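Local coordinates for protein soluble lytic murein transglycosylase (Escherichia coli, PDB 1QSA) that cleaves the glycosidic bonds between N-acetylmuramic acid and N-acetylglucosamine in peptidoglycan, leaving a 1,6-anhydro bond on the muramic acid product, at residues Q6-Y10 / G31-L37. Numbering follows the deposited sequence.
Sequences QRSRY and GLKDYPL. With SO4 (sulfate ion), chain C; ACT (acetate ion), chain O.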
ATOM      1  N   GLN A   6     -34.014   7.219 -18.398  1.00 10.16           N
ATOM      2  CA  GLN A   6     -32.676   7.035 -18.975  1.00 10.75           C
ATOM      3  C   GLN A   6     -31.933   5.900 -18.263  1.00 10.88           C
ATOM      4  O   GLN A   6     -31.205   5.122 -18.901  1.00 10.89           O
ATOM      5  CB  GLN A   6     -31.874   8.331 -18.882  1.00 10.69           C
ATOM      6  CG  GLN A   6     -32.393   9.402 -19.839  1.00 11.45           C
ATOM      7  CD  GLN A   6     -31.946  10.813 -19.470  1.00 13.29           C
ATOM      8  OE1 GLN A   6     -31.178  11.013 -18.525  1.00 13.97           O
ATOM      9  NE2 GLN A   6     -32.402  11.796 -20.244  1.00 14.72           N
ATOM     10  N   ARG A   7     -32.102   5.805 -16.948  1.00  9.47           N
ATOM     11  CA  ARG A   7     -31.455   4.743 -16.168  1.00  9.88           C
ATOM     12  C   ARG A   7     -31.839   3.360 -16.700  1.00 10.90           C
ATOM     13  O   ARG A   7     -30.973   2.496 -16.889  1.00 11.26           O
ATOM     14  CB  ARG A   7     -31.804   4.878 -14.687  1.00  9.57           C
ATOM     15  CG  ARG A   7     -30.982   5.956 -14.015  1.00  9.32           C
ATOM     16  CD  ARG A   7     -31.487   6.248 -12.621  1.00 10.36           C
ATOM     17  NE  ARG A   7     -30.556   7.111 -11.906  1.00 11.00           N
ATOM     18  CZ  ARG A   7     -30.690   7.446 -10.625  1.00 12.58           C
ATOM     19  NH1 ARG A   7     -31.743   7.016  -9.937  1.00 14.86           N
ATOM     20  NH2 ARG A   7     -29.789   8.230 -10.042  1.00 13.53           N
ATOM     21  N   SER A   8     -33.130   3.154 -16.964  1.00 11.21           N
ATOM     22  CA  SER A   8     -33.591   1.866 -17.494  1.00 11.01           C
ATOM     23  C   SER A   8     -32.965   1.604 -18.868  1.00 10.92           C
ATOM     24  O   SER A   8     -32.463   0.506 -19.118  1.00 11.88           O
ATOM     25  CB  SER A   8     -35.124   1.825 -17.622  1.00 12.65           C
ATOM     26  OG  SER A   8     -35.765   1.851 -16.354  1.00 13.59           O
ATOM     27  N   ARG A   9     -32.985   2.611 -19.742  1.00 10.11           N
ATOM     28  CA  ARG A   9     -32.414   2.456 -21.088  1.00 11.03           C
ATOM     29  C   ARG A   9     -30.910   2.199 -21.019  1.00 11.43           C
ATOM     30  O   ARG A   9     -30.379   1.431 -21.821  1.00 10.27           O
ATOM     31  CB  ARG A   9     -32.710   3.667 -21.972  1.00 11.75           C
ATOM     32  CG  ARG A   9     -34.210   3.881 -22.217  1.00 12.09           C
ATOM     33  CD  ARG A   9     -34.468   4.695 -23.478  1.00 11.85           C
ATOM     34  NE  ARG A   9     -33.778   5.985 -23.518  1.00 12.06           N
ATOM     35  CZ  ARG A   9     -34.155   7.060 -22.835  1.00 13.77           C
ATOM     36  NH1 ARG A   9     -35.152   6.976 -21.959  1.00 13.05           N
ATOM     37  NH2 ARG A   9     -33.478   8.188 -22.955  1.00 13.36           N
ATOM     38  N   TYR A  10     -30.248   2.772 -20.014  1.00 10.55           N
ATOM     39  CA  TYR A  10     -28.797   2.582 -19.848  1.00  9.99           C
ATOM     40  C   TYR A  10     -28.496   1.122 -19.515  1.00 12.11           C
ATOM     41  O   TYR A  10     -27.624   0.500 -20.128  1.00 11.39           O
ATOM     42  CB  TYR A  10     -28.247   3.506 -18.749  1.00 10.12           C
ATOM     43  CG  TYR A  10     -26.739   3.496 -18.650  1.00  9.13           C
ATOM     44  CD1 TYR A  10     -25.956   4.092 -19.636  1.00 10.39           C
ATOM     45  CD2 TYR A  10     -26.099   2.890 -17.570  1.00 10.99           C
ATOM     46  CE1 TYR A  10     -24.563   4.082 -19.553  1.00 12.74           C
ATOM     47  CE2 TYR A  10     -24.699   2.877 -17.477  1.00 11.60           C
ATOM     48  CZ  TYR A  10     -23.948   3.474 -18.473  1.00 11.52           C
ATOM     49  OH  TYR A  10     -22.567   3.455 -18.395  1.00 14.47           O
ATOM     50  N   GLY A  31     -30.616   8.072 -28.293  1.00 14.79           N
ATOM     51  CA  GLY A  31     -31.572   8.476 -27.282  1.00 14.96           C
ATOM     52  C   GLY A  31     -30.981   8.656 -25.893  1.00 13.83           C
ATOM     53  O   GLY A  31     -31.665   9.139 -24.994  1.00 15.36           O
ATOM     54  N   LEU A  32     -29.728   8.242 -25.703  1.00 12.97           N
ATOM     55  CA  LEU A  32     -29.086   8.365 -24.394  1.00 12.05           C
ATOM     56  C   LEU A  32     -28.081   9.523 -24.275  1.00 12.23           C
ATOM     57  O   LEU A  32     -27.412   9.657 -23.256  1.00 11.75           O
ATOM     58  CB  LEU A  32     -28.432   7.029 -24.006  1.00 12.38           C
ATOM     59  CG  LEU A  32     -29.380   5.947 -23.448  1.00 10.28           C
ATOM     60  CD1 LEU A  32     -28.757   4.554 -23.509  1.00 12.36           C
ATOM     61  CD2 LEU A  32     -29.753   6.296 -22.005  1.00 12.81           C
ATOM     62  N   LYS A  33     -28.031  10.401 -25.276  1.00 13.42           N
ATOM     63  CA  LYS A  33     -27.076  11.517 -25.243  1.00 13.89           C
ATOM     64  C   LYS A  33     -27.172  12.418 -24.022  1.00 13.77           C
ATOM     65  O   LYS A  33     -26.161  12.977 -23.595  1.00 15.39           O
ATOM     66  CB  LYS A  33     -27.168  12.377 -26.511  1.00 17.39           C
ATOM     67  CG  LYS A  33     -26.645  11.685 -27.751  1.00 23.25           C
ATOM     68  CD  LYS A  33     -26.915  12.518 -29.006  1.00 28.44           C
ATOM     69  CE  LYS A  33     -26.522  11.754 -30.260  1.00 32.54           C
ATOM     70  NZ  LYS A  33     -27.031  12.413 -31.501  1.00 34.40           N
ATOM     71  N   ASP A  34     -28.370  12.573 -23.466  1.00 12.75           N
ATOM     72  CA  ASP A  34     -28.538  13.436 -22.296  1.00 15.43           C
ATOM     73  C   ASP A  34     -28.283  12.761 -20.949  1.00 14.04           C
ATOM     74  O   ASP A  34     -28.307  13.426 -19.916  1.00 14.44           O
ATOM     75  CB  ASP A  34     -29.925  14.079 -22.279  1.00 19.04           C
ATOM     76  CG  ASP A  34     -30.108  15.119 -23.376  1.00 23.54           C
ATOM     77  OD1 ASP A  34     -29.111  15.582 -23.980  1.00 27.19           O
ATOM     78  OD2 ASP A  34     -31.269  15.481 -23.629  1.00 28.51           O
ATOM     79  N   TYR A  35     -28.063  11.448 -20.952  1.00 11.29           N
ATOM     80  CA  TYR A  35     -27.795  10.722 -19.706  1.00 10.42           C
ATOM     81  C   TYR A  35     -26.339  10.998 -19.278  1.00 10.98           C
ATOM     82  O   TYR A  35     -25.440  10.976 -20.122  1.00 11.18           O
ATOM     83  CB  TYR A  35     -28.007   9.227 -19.930  1.00 11.79           C
ATOM     84  CG  TYR A  35     -27.854   8.403 -18.670  1.00  9.97           C
ATOM     85  CD1 TYR A  35     -28.675   8.637 -17.554  1.00  8.64           C
ATOM     86  CD2 TYR A  35     -26.888   7.400 -18.580  1.00  9.10           C
ATOM     87  CE1 TYR A  35     -28.531   7.893 -16.381  1.00  9.28           C
ATOM     88  CE2 TYR A  35     -26.732   6.648 -17.418  1.00  9.08           C
ATOM     89  CZ  TYR A  35     -27.548   6.895 -16.319  1.00 10.12           C
ATOM     90  OH  TYR A  35     -27.349   6.160 -15.183  1.00 11.32           O
ATOM     91  N   PRO A  36     -26.088  11.272 -17.974  1.00 10.03           N
ATOM     92  CA  PRO A  36     -24.714  11.555 -17.524  1.00 10.35           C
ATOM     93  C   PRO A  36     -23.645  10.566 -17.948  1.00  9.45           C
ATOM     94  O   PRO A  36     -22.512  10.979 -18.207  1.00  9.95           O
ATOM     95  CB  PRO A  36     -24.842  11.633 -16.001  1.00 11.04           C
ATOM     96  CG  PRO A  36     -26.239  12.222 -15.822  1.00 10.05           C
ATOM     97  CD  PRO A  36     -27.060  11.487 -16.883  1.00 10.03           C
ATOM     98  N   LEU A  37     -23.996   9.284 -18.022  1.00  9.76           N
ATOM     99  CA  LEU A  37     -23.000   8.286 -18.410  1.00  9.28           C
ATOM    100  C   LEU A  37     -22.845   8.035 -19.919  1.00 10.45           C
ATOM    101  O   LEU A  37     -22.097   7.141 -20.324  1.00 10.20           O
ATOM    102  CB  LEU A  37     -23.197   6.976 -17.640  1.00  9.77           C
ATOM    103  CG  LEU A  37     -23.231   7.107 -16.105  1.00  8.11           C
ATOM    104  CD1 LEU A  37     -23.265   5.720 -15.473  1.00  9.31           C
ATOM    105  CD2 LEU A  37     -22.028   7.877 -15.572  1.00 10.31           C
TER
HETATM  106  S   SO4 C 702     -30.769   8.485  -6.458  1.00 36.72           S
HETATM  107  O1  SO4 C 702     -30.469   7.662  -5.269  1.00 37.52           O
HETATM  108  O2  SO4 C 702     -31.272   9.812  -6.048  1.00 38.63           O
HETATM  109  O3  SO4 C 702     -29.525   8.649  -7.243  1.00 34.68           O
HETATM  110  O4  SO4 C 702     -31.817   7.813  -7.242  1.00 36.16           O
HETATM  111  C   ACT O 801     -20.329   1.685 -16.592  1.00 15.88           C
HETATM  112  O   ACT O 801     -19.637   0.686 -16.316  1.00 16.97           O
HETATM  113  OXT ACT O 801     -21.546   1.604 -16.846  1.00 14.08           O
HETATM  114  CH3 ACT O 801     -19.674   3.058 -16.594  1.00 15.28           C
HETATM  115  O   HOH W   1     -30.591  13.335 -17.335  1.00 25.27           O
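Two tyrosines, Y10 and Y35, meet at an in-between tilt, their planes 43° apart and centroids 4.9 Å apart, in a pairing that is neither stack nor edge-to-face. Y35 sets its CE2 over one face of the Y10 ring, near the rim, 3.4 Å from Y10 CG. In each, CG is anti to the backbone N (chi1 -172° in Y10, -176° in Y35), which turns the ring toward the other segment. Flat and long, Y10 also lies against CB of L37, while its OH, beyond the apolar part, donates at 2.6 Å to OXT of an acetate, probably from the crystallisation liquor. Replacing Y10 by alanine would remove the ring and is likely to open a gap beside Y35 CE2 and L37 CB, leaving the Y35 ring freer to shift. At a different part of its rim, CD1 of Y35 lies 3.5 Å from Q6 CB. The Q6 amide suits its place by working both ways: NE2 donates to D1, and OE1 accepts from a water at 2.7 Å. L32, branched and apolar, fits its CD2 against the helix backbone, 3.6 Å from Q6 O. The guanidinium of R9, bent at chi3, reaches a carbonyl and a carboxylate from one nitrogen: NH2 donates to G31 O at 2.9 Å, from above the carbonyl plane, and pairs with D1. NH1 and NH2 of R7 each donate to a sulfate oxygen, the ion probably also from the liquor. R7 NE pairs with E390 OE1, which Y35 OH also meets, so helix 3-18 and the loop share one acceptor on helix 383-393.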